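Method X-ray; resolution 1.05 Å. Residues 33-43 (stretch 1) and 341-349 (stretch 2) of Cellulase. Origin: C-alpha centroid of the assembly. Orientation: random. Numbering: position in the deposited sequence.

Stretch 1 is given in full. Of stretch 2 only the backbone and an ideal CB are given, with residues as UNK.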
# COMPACT_ATOMS: atom_id res chain seq x y z
N LEU A 33 -0.97 -12.67 -2.60
CA LEU A 33 -0.39 -11.77 -3.59
C LEU A 33 -1.35 -10.61 -3.80
O LEU A 33 -2.54 -10.83 -4.06
CB LEU A 33 -0.17 -12.50 -4.92
CG LEU A 33 0.36 -11.64 -6.07
CD1 LEU A 33 1.75 -11.09 -5.76
CD2 LEU A 33 0.39 -12.43 -7.37
N GLY A 34 -0.84 -9.38 -3.70
CA GLY A 34 -1.68 -8.21 -3.80
C GLY A 34 -1.48 -7.41 -5.08
O GLY A 34 -0.50 -7.54 -5.80
N TRP A 35 -2.43 -6.50 -5.31
CA TRP A 35 -2.46 -5.63 -6.47
C TRP A 35 -3.08 -4.31 -6.05
O TRP A 35 -4.07 -4.30 -5.32
CB TRP A 35 -3.29 -6.30 -7.56
CG TRP A 35 -3.39 -5.61 -8.89
CD1 TRP A 35 -2.58 -5.81 -9.97
CD2 TRP A 35 -4.41 -4.70 -9.32
NE1 TRP A 35 -3.03 -5.09 -11.06
CE2 TRP A 35 -4.15 -4.39 -10.68
CE3 TRP A 35 -5.52 -4.14 -8.70
CZ2 TRP A 35 -4.97 -3.52 -11.42
CZ3 TRP A 35 -6.32 -3.27 -9.42
CH2 TRP A 35 -6.05 -2.98 -10.77
N ASN A 36 -2.50 -3.20 -6.53
CA ASN A 36 -3.01 -1.87 -6.26
C ASN A 36 -3.85 -1.34 -7.41
O ASN A 36 -3.40 -1.35 -8.56
CB ASN A 36 -1.88 -0.84 -6.10
CG ASN A 36 -1.22 -0.85 -4.74
OD1 ASN A 36 -1.64 -0.13 -3.84
ND2 ASN A 36 -0.17 -1.64 -4.61
N LEU A 37 -5.02 -0.82 -7.08
CA LEU A 37 -5.88 -0.08 -8.01
C LEU A 37 -5.37 1.36 -8.09
O LEU A 37 -5.87 2.28 -7.44
CB LEU A 37 -7.32 -0.14 -7.51
CG LEU A 37 -8.37 0.51 -8.40
CD1 LEU A 37 -8.53 -0.25 -9.69
CD2 LEU A 37 -9.68 0.62 -7.66
N GLY A 38 -4.29 1.56 -8.86
CA GLY A 38 -3.58 2.82 -8.86
C GLY A 38 -4.08 3.80 -9.92
O GLY A 38 -4.70 3.43 -10.92
N ASN A 39 -3.75 5.07 -9.71
CA ASN A 39 -4.23 6.16 -10.57
C ASN A 39 -5.74 6.07 -10.77
O ASN A 39 -6.27 6.28 -11.86
CB ASN A 39 -3.49 6.23 -11.90
CG ASN A 39 -2.11 6.84 -11.78
OD1 ASN A 39 -1.61 7.05 -10.70
ND2 ASN A 39 -1.49 7.13 -12.92
N GLN A 40 -6.45 5.79 -9.68
CA GLN A 40 -7.88 5.50 -9.69
C GLN A 40 -8.54 6.39 -8.63
O GLN A 40 -8.61 7.61 -8.82
CB GLN A 40 -8.10 4.00 -9.54
CG GLN A 40 -9.47 3.53 -10.00
CD GLN A 40 -9.58 3.41 -11.51
OE1 GLN A 40 -8.67 2.94 -12.18
NE2 GLN A 40 -10.72 3.80 -12.05
N LEU A 41 -8.98 5.84 -7.49
CA LEU A 41 -9.55 6.70 -6.46
C LEU A 41 -8.50 7.59 -5.81
O LEU A 41 -8.86 8.54 -5.09
CB LEU A 41 -10.33 5.90 -5.42
CG LEU A 41 -11.55 5.17 -5.94
CD1 LEU A 41 -12.22 4.35 -4.85
CD2 LEU A 41 -12.56 6.12 -6.56
N ASP A 42 -7.22 7.31 -6.05
CA ASP A 42 -6.13 8.19 -5.65
C ASP A 42 -5.99 9.41 -6.55
O ASP A 42 -5.37 10.41 -6.12
CB ASP A 42 -4.79 7.44 -5.57
CG ASP A 42 -4.52 6.49 -6.74
OD1 ASP A 42 -5.43 5.72 -7.14
OD2 ASP A 42 -3.37 6.52 -7.26
N ALA A 43 -6.51 9.36 -7.77
CA ALA A 43 -6.31 10.44 -8.72
C ALA A 43 -7.07 11.69 -8.27
O ALA A 43 -8.18 11.61 -7.72
CB ALA A 43 -6.79 10.02 -10.11
N UNK A 341 3.48 -9.86 2.60
CA UNK A 341 2.76 -9.93 1.32
C UNK A 341 3.07 -8.72 0.47
O UNK A 341 3.04 -7.59 0.96
CB UNK A 341 1.25 -10.04 1.55
N UNK A 342 3.39 -8.92 -0.82
CA UNK A 342 3.66 -7.79 -1.72
C UNK A 342 2.44 -7.41 -2.53
O UNK A 342 1.69 -8.28 -3.00
CB UNK A 342 4.82 -8.12 -2.66
N UNK A 343 2.25 -6.09 -2.73
CA UNK A 343 1.16 -5.54 -3.53
C UNK A 343 1.75 -4.80 -4.72
O UNK A 343 2.40 -3.76 -4.56
CB UNK A 343 0.27 -4.61 -2.70
N UNK A 344 1.53 -5.34 -5.92
CA UNK A 344 2.05 -4.75 -7.15
C UNK A 344 1.34 -3.43 -7.46
O UNK A 344 0.13 -3.32 -7.32
CB UNK A 344 1.89 -5.73 -8.32
N UNK A 345 2.12 -2.43 -7.88
CA UNK A 345 1.57 -1.11 -8.21
C UNK A 345 1.10 -1.06 -9.66
O UNK A 345 1.91 -1.04 -10.59
CB UNK A 345 2.61 -0.02 -7.96
N UNK A 346 -0.22 -1.00 -9.86
CA UNK A 346 -0.81 -0.97 -11.21
C UNK A 346 -1.50 0.38 -11.42
O UNK A 346 -2.66 0.58 -11.03
CB UNK A 346 -1.80 -2.12 -11.41
N UNK A 347 -0.80 1.30 -12.09
CA UNK A 347 -1.34 2.62 -12.37
C UNK A 347 -2.28 2.62 -13.56
O UNK A 347 -2.83 3.66 -13.89
CB UNK A 347 -0.20 3.61 -12.61
N UNK A 348 -2.46 1.49 -14.24
CA UNK A 348 -3.39 1.45 -15.35
C UNK A 348 -2.89 2.31 -16.50
O UNK A 348 -1.70 2.32 -16.84
CB UNK A 348 -4.78 1.91 -14.90
N UNK A 349 -3.82 3.03 -17.11
CA UNK A 349 -3.51 3.69 -18.36
C UNK A 349 -3.72 2.75 -19.53
O UNK A 349 -4.39 1.72 -19.43
CB UNK A 349 -2.07 4.21 -18.35

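The middle of the second stretch runs parallel to the strand that begins at G34, so its positions can be read against neighbours there; the ends have fewer or none. Position 341 has phi -74° and its CB points sideways, 5.4 Å from L33 N; stretch 1 constrains little, and many residues would suit. It is P341.

At 342 the CB again points sideways, with L33 CD1 5.3 Å away, which favours a modest apolar group. The nitrogen donates nothing to stretch 1, while the carbonyl O accepts from G34 N at 2.8 Å, so proline is admissible. P342 is deposited, its CG 4.2 Å from L33 CD1.

Position 343 pairs with G34, and the two CA atoms are only 3.9 Å apart. Because glycine leaves the sheet surface bare there, a flat or apolar side chain could lie over it. The residue is F343, whose ring centroid sits 3.8 Å from G34 CA, over the face; an ideal CB on G34 would come 2.2 Å from F343 CD2, a clash.

The backbone at 344 is held by its N donating to G34 O (3.0 Å) and its O accepting from N36 N (2.7 Å). Its CB shares a face of the sheet with W35, inviting an apolar or aromatic neighbour. Y344 fills the place, with CD2 4.2 Å from W35 CD1.

At 345 the CB lies on the face carrying N36, 4.6 Å from N36 ND2. Beyond it G38 exposes a bare CA, so a long, flat side chain could reach along the loop. W345 does so: G38 CA packs over its six-membered ring, 4.0 Å from the centroid, CE3 lies 3.5 Å from N36 CB, and D42 OD2 meets the ring edge 3.6 Å from CH2.

Position 346 offers the clearest polar cue. Its ideal CB is 3.2 Å from W35 NE1, a donor, so a short acceptor such as Asp, Asn or Ser is plausible. The residue is D346, whose OD2 accepts from W35 NE1 at 2.9 Å; its O accepts from G38 N, also at 2.9 Å.

At 347 the CB points sideways, 3.8 Å from N39 ND2, where a small residue or a polar one would fit. It is A347. Its O receives a hydrogen bond from a water at 2.8 Å, and that water accepts from N39 ND2 at 3.1 Å, bridging the stretches.

Position 348 has phi 66°, which favours glycine, though Asn or Asp could tolerate it. G348 donates from N to D346 OD1 (2.9 Å). At 349, phi 85° and psi -161° would jam a CB against the preceding carbonyl O, calling for glycine: G349.

Stretch 2, residues 341-349: PPFYWDAGG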
# COMPACT_ATOMS: atom_id res chain seq x y z
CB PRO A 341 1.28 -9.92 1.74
CG PRO A 341 1.26 -9.33 3.11
CD PRO A 341 2.58 -9.63 3.75
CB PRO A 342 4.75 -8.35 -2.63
CG PRO A 342 4.37 -9.82 -2.78
CD PRO A 342 3.74 -10.22 -1.45
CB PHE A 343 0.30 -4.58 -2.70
CG PHE A 343 -0.60 -5.26 -1.69
CD1 PHE A 343 -0.07 -5.89 -0.56
CD2 PHE A 343 -1.96 -5.26 -1.86
CE1 PHE A 343 -0.90 -6.52 0.36
CE2 PHE A 343 -2.80 -5.88 -0.95
CZ PHE A 343 -2.27 -6.50 0.16
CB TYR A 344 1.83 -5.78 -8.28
CG TYR A 344 2.25 -5.26 -9.64
CD1 TYR A 344 3.55 -5.41 -10.10
CD2 TYR A 344 1.35 -4.55 -10.43
CE1 TYR A 344 3.94 -4.87 -11.31
CE2 TYR A 344 1.74 -4.00 -11.63
CZ TYR A 344 3.04 -4.17 -12.06
OH TYR A 344 3.47 -3.61 -13.25
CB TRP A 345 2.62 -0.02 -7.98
CG TRP A 345 2.09 1.34 -8.35
CD1 TRP A 345 2.44 2.09 -9.42
CD2 TRP A 345 1.06 2.07 -7.67
NE1 TRP A 345 1.70 3.25 -9.46
CE2 TRP A 345 0.84 3.26 -8.39
CE3 TRP A 345 0.33 1.84 -6.51
CZ2 TRP A 345 -0.11 4.20 -7.99
CZ3 TRP A 345 -0.62 2.77 -6.12
CH2 TRP A 345 -0.82 3.94 -6.86
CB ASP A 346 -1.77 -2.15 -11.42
CG ASP A 346 -2.21 -2.30 -12.85
OD1 ASP A 346 -2.52 -1.27 -13.49
OD2 ASP A 346 -2.24 -3.45 -13.34
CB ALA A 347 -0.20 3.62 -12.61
O HOH W 1 -2.71 5.94 -15.56
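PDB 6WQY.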